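Local coordinates for polymerase subunit PA (Dhori virus, PDB 4CGS), which forms part of an orthomyxovirus RNA polymerase, its N-terminal cap-snatching domain being the piece described here, and probably binds RNA, at residues Q78-A83 with L91-R96; F82-V87 with Q114-E119; V37-Y42 with N63-P68. All blocks are in the same frame, centred on the assembly; numbering follows the deposited sequence.

Interaction 1: residues Q78-A83 with L91-R96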
loop_
_atom_site.group_PDB
_atom_site.type_symbol
_atom_site.label_atom_id
_atom_site.label_comp_id
_atom_site.label_asym_id
_atom_site.label_seq_id
_atom_site.Cartn_x
_atom_site.Cartn_y
_atom_site.Cartn_z
ATOM N N GLN A 78 2.034 -15.994 -14.219
ATOM C CA GLN A 78 0.700 -16.234 -13.676
ATOM C C GLN A 78 -0.420 -16.037 -14.678
ATOM O O GLN A 78 -1.582 -16.224 -14.371
ATOM C CB GLN A 78 0.376 -15.344 -12.476
ATOM C CG GLN A 78 1.329 -15.642 -11.313
ATOM C CD GLN A 78 1.102 -16.981 -10.700
ATOM O OE1 GLN A 78 -0.012 -17.516 -10.776
ATOM N NE2 GLN A 78 2.098 -17.519 -10.040
ATOM N N ASN A 79 -0.077 -15.586 -15.875
ATOM C CA ASN A 79 -1.077 -15.185 -16.862
ATOM C C ASN A 79 -2.099 -14.196 -16.311
ATOM O O ASN A 79 -3.273 -14.341 -16.557
ATOM C CB ASN A 79 -1.766 -16.434 -17.460
ATOM C CG ASN A 79 -2.525 -16.129 -18.740
ATOM O OD1 ASN A 79 -2.119 -15.234 -19.539
ATOM N ND2 ASN A 79 -3.631 -16.838 -18.959
ATOM N N LEU A 80 -1.567 -13.202 -15.585
ATOM C CA LEU A 80 -2.359 -12.085 -15.063
ATOM C C LEU A 80 -1.766 -10.837 -15.639
ATOM O O LEU A 80 -0.731 -10.346 -15.219
ATOM C CB LEU A 80 -2.317 -12.007 -13.551
ATOM C CG LEU A 80 -3.000 -13.105 -12.830
ATOM C CD1 LEU A 80 -2.541 -13.052 -11.364
ATOM C CD2 LEU A 80 -4.525 -13.053 -12.977
ATOM N N ILE A 81 -2.379 -10.377 -16.752
ATOM C CA ILE A 81 -1.788 -9.340 -17.611
ATOM C C ILE A 81 -2.666 -8.090 -17.545
ATOM O O ILE A 81 -3.912 -8.163 -17.482
ATOM C CB ILE A 81 -1.737 -9.802 -19.077
ATOM C CG1 ILE A 81 -1.180 -11.260 -19.211
ATOM C CG2 ILE A 81 -0.873 -8.798 -19.892
ATOM C CD1 ILE A 81 0.200 -11.519 -18.622
ATOM N N PHE A 82 -2.034 -6.940 -17.485
ATOM C CA PHE A 82 -2.704 -5.628 -17.291
ATOM C C PHE A 82 -2.116 -4.617 -18.259
ATOM O O PHE A 82 -1.096 -4.854 -18.836
ATOM C CB PHE A 82 -2.470 -5.149 -15.885
ATOM C CG PHE A 82 -2.951 -6.129 -14.833
ATOM C CD1 PHE A 82 -2.122 -7.207 -14.458
ATOM C CD2 PHE A 82 -4.281 -6.108 -14.358
ATOM C CE1 PHE A 82 -2.546 -8.159 -13.566
ATOM C CE2 PHE A 82 -4.628 -7.047 -13.418
ATOM C CZ PHE A 82 -3.774 -8.079 -13.083
ATOM N N ALA A 83 -2.830 -3.507 -18.430
ATOM C CA ALA A 83 -2.466 -2.546 -19.498
ATOM C C ALA A 83 -2.379 -1.133 -18.970
ATOM O O ALA A 83 -2.613 -0.148 -19.693
ATOM C CB ALA A 83 -3.486 -2.672 -20.659
ATOM N N LEU A 91 -0.446 -9.053 -6.984
ATOM C CA LEU A 91 -1.230 -9.987 -7.720
ATOM C C LEU A 91 -1.988 -10.876 -6.725
ATOM O O LEU A 91 -1.351 -11.461 -5.859
ATOM C CB LEU A 91 -0.379 -10.791 -8.659
ATOM C CG LEU A 91 0.521 -10.101 -9.651
ATOM C CD1 LEU A 91 1.250 -11.123 -10.510
ATOM C CD2 LEU A 91 -0.258 -9.053 -10.455
ATOM N N ASP A 92 -3.322 -10.977 -6.857
ATOM C CA ASP A 92 -4.135 -11.801 -6.018
ATOM C C ASP A 92 -4.370 -13.095 -6.811
ATOM O O ASP A 92 -5.113 -13.094 -7.800
ATOM C CB ASP A 92 -5.442 -11.097 -5.742
ATOM C CG ASP A 92 -6.402 -11.917 -4.915
ATOM O OD1 ASP A 92 -6.251 -13.134 -4.765
ATOM O OD2 ASP A 92 -7.378 -11.307 -4.371
ATOM N N LEU A 93 -3.683 -14.167 -6.420
ATOM C CA LEU A 93 -3.725 -15.408 -7.181
ATOM C C LEU A 93 -5.018 -16.207 -6.939
ATOM O O LEU A 93 -5.376 -17.161 -7.695
ATOM C CB LEU A 93 -2.503 -16.232 -6.855
ATOM C CG LEU A 93 -1.138 -15.543 -7.012
ATOM C CD1 LEU A 93 0.017 -16.512 -6.765
ATOM C CD2 LEU A 93 -1.067 -14.934 -8.415
ATOM N N LYS A 94 -5.743 -15.867 -5.891
ATOM C CA LYS A 94 -7.073 -16.525 -5.602
ATOM C C LYS A 94 -8.105 -15.944 -6.501
ATOM O O LYS A 94 -8.795 -16.700 -7.223
ATOM C CB LYS A 94 -7.410 -16.393 -4.135
ATOM C CG LYS A 94 -8.783 -16.899 -3.817
ATOM C CD LYS A 94 -9.126 -16.560 -2.381
ATOM C CE LYS A 94 -10.522 -16.998 -2.010
ATOM N NZ LYS A 94 -10.800 -16.492 -0.655
ATOM N N GLU A 95 -8.248 -14.647 -6.462
ATOM C CA GLU A 95 -9.285 -13.934 -7.225
ATOM C C GLU A 95 -8.868 -13.655 -8.678
ATOM O O GLU A 95 -9.729 -13.294 -9.505
ATOM C CB GLU A 95 -9.702 -12.644 -6.499
ATOM C CG GLU A 95 -10.323 -12.906 -5.139
ATOM C CD GLU A 95 -11.555 -13.754 -5.178
ATOM O OE1 GLU A 95 -12.222 -13.738 -6.217
ATOM O OE2 GLU A 95 -11.835 -14.409 -4.157
ATOM N N ARG A 96 -7.574 -13.818 -9.001
ATOM C CA ARG A 96 -7.065 -13.552 -10.352
ATOM C C ARG A 96 -7.278 -12.054 -10.662
ATOM O O ARG A 96 -7.842 -11.710 -11.697
ATOM C CB ARG A 96 -7.705 -14.453 -11.417
ATOM C CG ARG A 96 -7.680 -15.922 -11.063
ATOM C CD ARG A 96 -6.249 -16.452 -11.289
ATOM N NE ARG A 96 -5.852 -16.234 -12.702
ATOM C CZ ARG A 96 -4.631 -16.411 -13.180
ATOM N NH1 ARG A 96 -3.679 -16.765 -12.361
ATOM N NH2 ARG A 96 -4.348 -16.100 -14.471
HETATM O O HOH W 1 -1.307 -19.053 -12.598
#
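Leu-91 meets the loop that follows helix 68-78 with two of its carbons. CB of Leu-91 lies 4.1 Å from Leu-80 CD1, and CD2 approaches Phe-82 CE1 obliquely to the ring, the two side chains sliding past each other in opposite directions. Asp-92 points away and shapes the turn instead: Asp-92 OD1 accepts hydrogen bonds from the backbone N of Lys-94 and of Glu-95, both on one face of the carboxylate, while OD2 is engaged by Tyr-137 and Arg-59. The Leu-93 and Gln-78 side chains cross at about a right angle, Leu-93 CD2 being 3.7 Å from Gln-78 OE1, and the same methyl packs on Leu-80 CD1 at 3.8 Å. The Arg-96 chain bends at chi2 (-76°) and chi3 (-58°). Leu-80 CD2 sits over the centre of one guanidinium face, 3.2 Å above the plane, and the edge grips a single atom: Gln-78 O accepts from Arg-96 NH2 at 2.8 Å and from Arg-96 NH1 at 3.0 Å. A water donates to Gln-78 OE1 and accepts weakly from NH1. Asn-79, with positive phi, closes helix 68-78 in a Schellman motif, and Arg-96, following the Asx turn between strands 90-92 and 97-104, binds a carbonyl of its last turn.

Interaction 2: residues F82-V87 with Q114-E119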
loop_
_atom_site.group_PDB
_atom_site.type_symbol
_atom_site.label_atom_id
_atom_site.label_comp_id
_atom_site.label_asym_id
_atom_site.label_seq_id
_atom_site.Cartn_x
_atom_site.Cartn_y
_atom_site.Cartn_z
ATOM N N PHE A 82 -2.034 -6.940 -17.485
ATOM C CA PHE A 82 -2.704 -5.628 -17.291
ATOM C C PHE A 82 -2.116 -4.617 -18.259
ATOM O O PHE A 82 -1.096 -4.854 -18.836
ATOM C CB PHE A 82 -2.470 -5.149 -15.885
ATOM C CG PHE A 82 -2.951 -6.129 -14.833
ATOM C CD1 PHE A 82 -2.122 -7.207 -14.458
ATOM C CD2 PHE A 82 -4.281 -6.108 -14.358
ATOM C CE1 PHE A 82 -2.546 -8.159 -13.566
ATOM C CE2 PHE A 82 -4.628 -7.047 -13.418
ATOM C CZ PHE A 82 -3.774 -8.079 -13.083
ATOM N N ALA A 83 -2.830 -3.507 -18.430
ATOM C CA ALA A 83 -2.466 -2.546 -19.498
ATOM C C ALA A 83 -2.379 -1.133 -18.970
ATOM O O ALA A 83 -2.613 -0.148 -19.693
ATOM C CB ALA A 83 -3.486 -2.672 -20.659
ATOM N N ARG A 84 -2.038 -0.964 -17.699
ATOM C CA ARG A 84 -1.743 0.330 -17.163
ATOM C C ARG A 84 -0.251 0.604 -17.268
ATOM O O ARG A 84 0.555 -0.315 -17.298
ATOM C CB ARG A 84 -2.154 0.434 -15.688
ATOM C CG ARG A 84 -3.567 0.048 -15.415
ATOM C CD ARG A 84 -4.635 0.892 -16.050
ATOM N NE ARG A 84 -5.978 0.446 -15.649
ATOM C CZ ARG A 84 -7.072 1.127 -15.926
ATOM N NH1 ARG A 84 -7.002 2.204 -16.730
ATOM N NH2 ARG A 84 -8.229 0.682 -15.440
ATOM N N PRO A 85 0.173 1.886 -17.260
ATOM C CA PRO A 85 1.616 2.212 -17.240
ATOM C C PRO A 85 2.331 1.634 -16.028
ATOM O O PRO A 85 3.462 1.218 -16.128
ATOM C CB PRO A 85 1.641 3.753 -17.161
ATOM C CG PRO A 85 0.328 4.164 -17.778
ATOM C CD PRO A 85 -0.672 3.079 -17.459
ATOM N N ASN A 86 1.646 1.705 -14.882
ATOM C CA ASN A 86 2.141 1.203 -13.588
ATOM C C ASN A 86 1.591 -0.215 -13.315
ATOM O O ASN A 86 0.432 -0.506 -13.545
ATOM C CB ASN A 86 1.565 2.154 -12.471
ATOM C CG ASN A 86 0.017 2.437 -12.606
ATOM O OD1 ASN A 86 -0.523 2.881 -13.705
ATOM N ND2 ASN A 86 -0.689 2.296 -11.477
ATOM N N VAL A 87 2.472 -1.098 -12.844
ATOM C CA VAL A 87 2.092 -2.481 -12.566
ATOM C C VAL A 87 1.295 -2.547 -11.256
ATOM O O VAL A 87 1.366 -1.702 -10.380
ATOM C CB VAL A 87 3.316 -3.455 -12.475
ATOM C CG1 VAL A 87 4.182 -3.331 -13.697
ATOM C CG2 VAL A 87 4.139 -3.206 -11.224
ATOM N N GLN A 114 -14.445 3.666 -11.214
ATOM C CA GLN A 114 -14.343 2.501 -12.118
ATOM C C GLN A 114 -12.900 1.960 -12.295
ATOM O O GLN A 114 -11.917 2.724 -12.353
ATOM C CB GLN A 114 -14.840 2.923 -13.523
ATOM C CG GLN A 114 -15.050 1.790 -14.502
ATOM C CD GLN A 114 -15.321 2.202 -15.998
ATOM O OE1 GLN A 114 -15.094 3.349 -16.462
ATOM N NE2 GLN A 114 -15.796 1.247 -16.752
ATOM N N THR A 115 -12.819 0.640 -12.271
ATOM C CA THR A 115 -11.610 -0.090 -12.627
ATOM C C THR A 115 -11.988 -1.144 -13.679
ATOM O O THR A 115 -13.164 -1.386 -13.898
ATOM C CB THR A 115 -10.930 -0.703 -11.360
ATOM O OG1 THR A 115 -11.815 -1.664 -10.795
ATOM C CG2 THR A 115 -10.613 0.410 -10.329
ATOM N N ALA A 116 -10.997 -1.815 -14.278
ATOM C CA ALA A 116 -11.192 -2.909 -15.174
ATOM C C ALA A 116 -11.680 -4.142 -14.407
ATOM O O ALA A 116 -11.547 -4.197 -13.190
ATOM C CB ALA A 116 -9.895 -3.204 -15.888
ATOM N N GLU A 117 -12.167 -5.133 -15.149
ATOM C CA GLU A 117 -12.735 -6.297 -14.502
ATOM C C GLU A 117 -11.692 -7.106 -13.747
ATOM O O GLU A 117 -12.052 -7.730 -12.777
ATOM C CB GLU A 117 -13.462 -7.187 -15.537
ATOM C CG GLU A 117 -12.545 -7.909 -16.531
ATOM C CD GLU A 117 -13.262 -8.782 -17.580
ATOM O OE1 GLU A 117 -14.438 -9.152 -17.326
ATOM O OE2 GLU A 117 -12.637 -9.115 -18.654
ATOM N N ASN A 118 -10.459 -7.135 -14.202
ATOM C CA ASN A 118 -9.416 -7.868 -13.508
ATOM C C ASN A 118 -8.612 -7.060 -12.480
ATOM O O ASN A 118 -7.568 -7.518 -12.004
ATOM C CB ASN A 118 -8.458 -8.578 -14.486
ATOM C CG ASN A 118 -7.551 -7.644 -15.260
ATOM O OD1 ASN A 118 -7.711 -6.452 -15.259
ATOM N ND2 ASN A 118 -6.599 -8.223 -15.978
ATOM N N GLU A 119 -9.131 -5.897 -12.115
ATOM C CA GLU A 119 -8.435 -4.986 -11.168
ATOM C C GLU A 119 -9.255 -4.727 -9.919
ATOM O O GLU A 119 -10.504 -4.585 -9.980
ATOM C CB GLU A 119 -8.140 -3.634 -11.839
ATOM C CG GLU A 119 -7.191 -3.709 -13.047
ATOM C CD GLU A 119 -6.980 -2.341 -13.719
ATOM O OE1 GLU A 119 -7.955 -1.571 -13.690
ATOM O OE2 GLU A 119 -5.876 -2.159 -14.216
HETATM O O HOH W 2 -5.283 -3.121 -16.941
HETATM O O HOH W 3 -10.542 2.787 -14.822
#
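Arg-84 and Glu-119 form a side-on, two-bond salt bridge that ties the loop before strand 90-92 to the type I beta turn Ala-116 to Glu-119, at the entry to edge strand 119-125 of the mixed sheet. From CB, which points toward the turn, the arginine chain bends at chi2. CG of Arg-84 passes 3.4 Å from Glu-119 OE2 and CD 3.8 Å from the same oxygen. Arg-84 NE donates to Glu-119 OE2 at 3.0 Å with a nearly straight bond (169°), using the syn lone pair of that oxygen. Beyond CZ, Arg-84 NH2 donates to Glu-119 OE1 at 2.9 Å, also on the syn side, and the guanidinium and carboxylate planes are only 16° apart. The carboxylate has further partners: Ala-116 N reaches OE1 on its anti side, while Tyr-100 OH and a water held by Ala-83 N bind OE2. This set of donors would be expected to favour the charged carboxylate. Beside this pair, the rim of the Phe-82 ring meets Asn-118, with Phe-82 CE2 3.3 Å from Asn-118 O near the ring plane. The Asn-118 amide is tilted 33° to the ring, and its ND2 makes a weak hydrogen bond to Ile-81 O. Arg-84 NH2 also donates to a water 3.2 Å away, and that water donates to Gln-114 O.

Interaction 3: residues V37-Y42 with N63-P68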
loop_
_atom_site.group_PDB
_atom_site.type_symbol
_atom_site.label_atom_id
_atom_site.label_comp_id
_atom_site.label_asym_id
_atom_site.label_seq_id
_atom_site.Cartn_x
_atom_site.Cartn_y
_atom_site.Cartn_z
ATOM N N VAL A 37 4.454 8.233 3.617
ATOM C CA VAL A 37 3.281 7.697 2.919
ATOM C C VAL A 37 3.591 6.464 2.072
ATOM O O VAL A 37 2.820 5.501 2.079
ATOM C CB VAL A 37 2.521 8.776 2.141
ATOM C CG1 VAL A 37 1.411 8.167 1.284
ATOM C CG2 VAL A 37 1.942 9.800 3.106
ATOM N N GLU A 38 4.741 6.477 1.419
ATOM C CA GLU A 38 5.117 5.313 0.548
ATOM C C GLU A 38 5.397 4.099 1.409
ATOM O O GLU A 38 5.023 2.977 1.073
ATOM C CB GLU A 38 6.313 5.696 -0.330
ATOM C CG GLU A 38 6.571 4.713 -1.464
ATOM C CD GLU A 38 7.650 5.158 -2.412
ATOM O OE1 GLU A 38 8.000 6.346 -2.463
ATOM O OE2 GLU A 38 8.212 4.251 -3.083
ATOM N N CYS A 39 6.009 4.310 2.555
ATOM C CA CYS A 39 6.216 3.224 3.487
ATOM C C CYS A 39 4.930 2.730 4.100
ATOM O O CYS A 39 4.761 1.542 4.348
ATOM C CB CYS A 39 7.170 3.590 4.619
ATOM S SG CYS A 39 8.908 3.816 4.147
ATOM N N ILE A 40 3.966 3.611 4.336
ATOM C CA ILE A 40 2.621 3.221 4.771
ATOM C C ILE A 40 1.996 2.332 3.702
ATOM O O ILE A 40 1.414 1.282 4.008
ATOM C CB ILE A 40 1.752 4.448 5.092
ATOM C CG1 ILE A 40 2.259 5.171 6.385
ATOM C CG2 ILE A 40 0.272 4.031 5.294
ATOM C CD1 ILE A 40 1.546 6.475 6.676
ATOM N N LYS A 41 2.066 2.775 2.427
ATOM C CA LYS A 41 1.523 1.994 1.328
ATOM C C LYS A 41 2.140 0.604 1.277
ATOM O O LYS A 41 1.432 -0.385 1.133
ATOM C CB LYS A 41 1.770 2.730 0.050
ATOM C CG LYS A 41 1.281 2.007 -1.208
ATOM C CD LYS A 41 1.636 2.828 -2.423
ATOM C CE LYS A 41 1.413 2.107 -3.720
ATOM N NZ LYS A 41 1.593 3.103 -4.859
ATOM N N TYR A 42 3.446 0.486 1.410
ATOM C CA TYR A 42 4.121 -0.789 1.396
ATOM C C TYR A 42 3.658 -1.670 2.533
ATOM O O TYR A 42 3.425 -2.883 2.381
ATOM C CB TYR A 42 5.609 -0.649 1.330
ATOM C CG TYR A 42 6.347 -1.931 1.093
ATOM C CD1 TYR A 42 6.324 -2.515 -0.183
ATOM C CD2 TYR A 42 6.994 -2.612 2.113
ATOM C CE1 TYR A 42 6.972 -3.694 -0.469
ATOM C CE2 TYR A 42 7.664 -3.816 1.848
ATOM C CZ TYR A 42 7.685 -4.328 0.572
ATOM O OH TYR A 42 8.336 -5.518 0.299
ATOM N N ASN A 63 4.325 -6.833 -5.879
ATOM C CA ASN A 63 5.190 -6.233 -6.907
ATOM C C ASN A 63 5.785 -4.901 -6.414
ATOM O O ASN A 63 6.779 -4.450 -6.980
ATOM C CB ASN A 63 4.370 -5.947 -8.192
ATOM C CG ASN A 63 3.908 -7.119 -8.940
ATOM O OD1 ASN A 63 2.815 -7.082 -9.511
ATOM N ND2 ASN A 63 4.696 -8.183 -8.952
ATOM N N MET A 64 5.182 -4.194 -5.468
ATOM C CA MET A 64 5.721 -2.936 -5.041
ATOM C C MET A 64 7.142 -3.085 -4.572
ATOM O O MET A 64 7.488 -4.048 -3.871
ATOM C CB MET A 64 4.885 -2.331 -3.954
ATOM C CG MET A 64 5.308 -0.970 -3.566
ATOM S SD MET A 64 4.190 -0.214 -2.340
ATOM C CE MET A 64 5.091 1.278 -1.931
ATOM N N TRP A 65 7.963 -2.164 -4.993
ATOM C CA TRP A 65 9.417 -2.120 -4.714
ATOM C C TRP A 65 10.207 -3.279 -5.327
ATOM O O TRP A 65 11.339 -3.511 -4.913
ATOM C CB TRP A 65 9.688 -1.944 -3.217
ATOM C CG TRP A 65 9.288 -0.620 -2.667
ATOM C CD1 TRP A 65 8.899 0.556 -3.310
ATOM C CD2 TRP A 65 9.219 -0.309 -1.250
ATOM N NE1 TRP A 65 8.641 1.534 -2.388
ATOM C CE2 TRP A 65 8.851 1.090 -1.146
ATOM C CE3 TRP A 65 9.518 -1.006 -0.089
ATOM C CZ2 TRP A 65 8.715 1.688 0.084
ATOM C CZ3 TRP A 65 9.406 -0.363 1.110
ATOM C CH2 TRP A 65 8.993 0.939 1.207
ATOM N N THR A 66 9.673 -3.889 -6.385
ATOM C CA THR A 66 10.380 -4.768 -7.245
ATOM C C THR A 66 10.504 -4.151 -8.623
ATOM O O THR A 66 9.724 -3.239 -8.990
ATOM C CB THR A 66 9.758 -6.155 -7.362
ATOM O OG1 THR A 66 8.594 -6.090 -8.228
ATOM C CG2 THR A 66 9.413 -6.739 -5.939
ATOM N N PRO A 67 11.534 -4.517 -9.373
ATOM C CA PRO A 67 11.686 -3.938 -10.727
ATOM C C PRO A 67 10.551 -4.225 -11.625
ATOM O O PRO A 67 10.022 -5.280 -11.517
ATOM C CB PRO A 67 12.993 -4.587 -11.233
ATOM C CG PRO A 67 13.724 -5.022 -10.021
ATOM C CD PRO A 67 12.688 -5.361 -8.979
ATOM N N PRO A 68 10.112 -3.248 -12.454
ATOM C CA PRO A 68 8.946 -3.563 -13.322
ATOM C C PRO A 68 9.151 -4.744 -14.233
ATOM O O PRO A 68 8.208 -5.471 -14.491
ATOM C CB PRO A 68 8.710 -2.237 -14.089
ATOM C CG PRO A 68 9.407 -1.196 -13.281
ATOM C CD PRO A 68 10.540 -1.848 -12.527
#
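Trp-65 adopts positive phi (65°) in a type II beta turn, Asn-63 to Thr-66, and from there lays its indole over Tyr-42 of helix 31-44. The rings form an offset stack, with the tyrosine and indole six-membered centroids 4.2 Å apart and the planes inclined by 18°. Trp-65 CE3 stands over the centre of the tyrosine ring, and Tyr-42 CB makes a CH-pi contact with the same indole face. At the indole edge, Trp-65 NE1 donates to Glu-38 OE2 at 2.8 Å, close to the ring plane; this oxygen also binds Ser-22 OG. The turn joins strand 57-62 to helix 68-78, and the contact thus docks that connection against helix 31-44 of the PA N-terminal domain. Met-64 is fully extended, with CG anti to the backbone N (chi1 -174°). Its SD lies 3.8 Å from Tyr-42 CD1 as a Met-aromatic contact at the ring edge, and CE ends 3.5 Å from Glu-38 O, over the rim of the indole face that Tyr-42 also covers. The aliphatic part of Lys-41 crosses this thioether, Lys-41 CD being 3.8 Å from Met-64 CE. A glycerol, probably from the crystallisation liquor, is hydrogen-bonded to Met-64 O and more weakly to Tyr-42 OH.

Interactions 1 and 2 begin from the same loop and share Phe-82, whose ring packs on Leu-91 in one and on Asn-118 in the other; the weak Ile-81 O to Asn-118 ND2 bond joins them directly. Both use an arginine, but interaction 1 brings it to a backbone carbonyl, with Leu-80 against one face, whereas interaction 2, at the surface, is mostly ionic and hydrated. Interactions 1 and 3 are partly buried, their centres about 17 Å and 7 Å from the chain's centre. Interaction 3 relies on aromatic and sulfur contacts with one indole hydrogen bond. It involves the turn just before helix 68-78, interaction 1 that helix's C-terminal end, and Asn-63 CB packs against Val-87 of interaction 2.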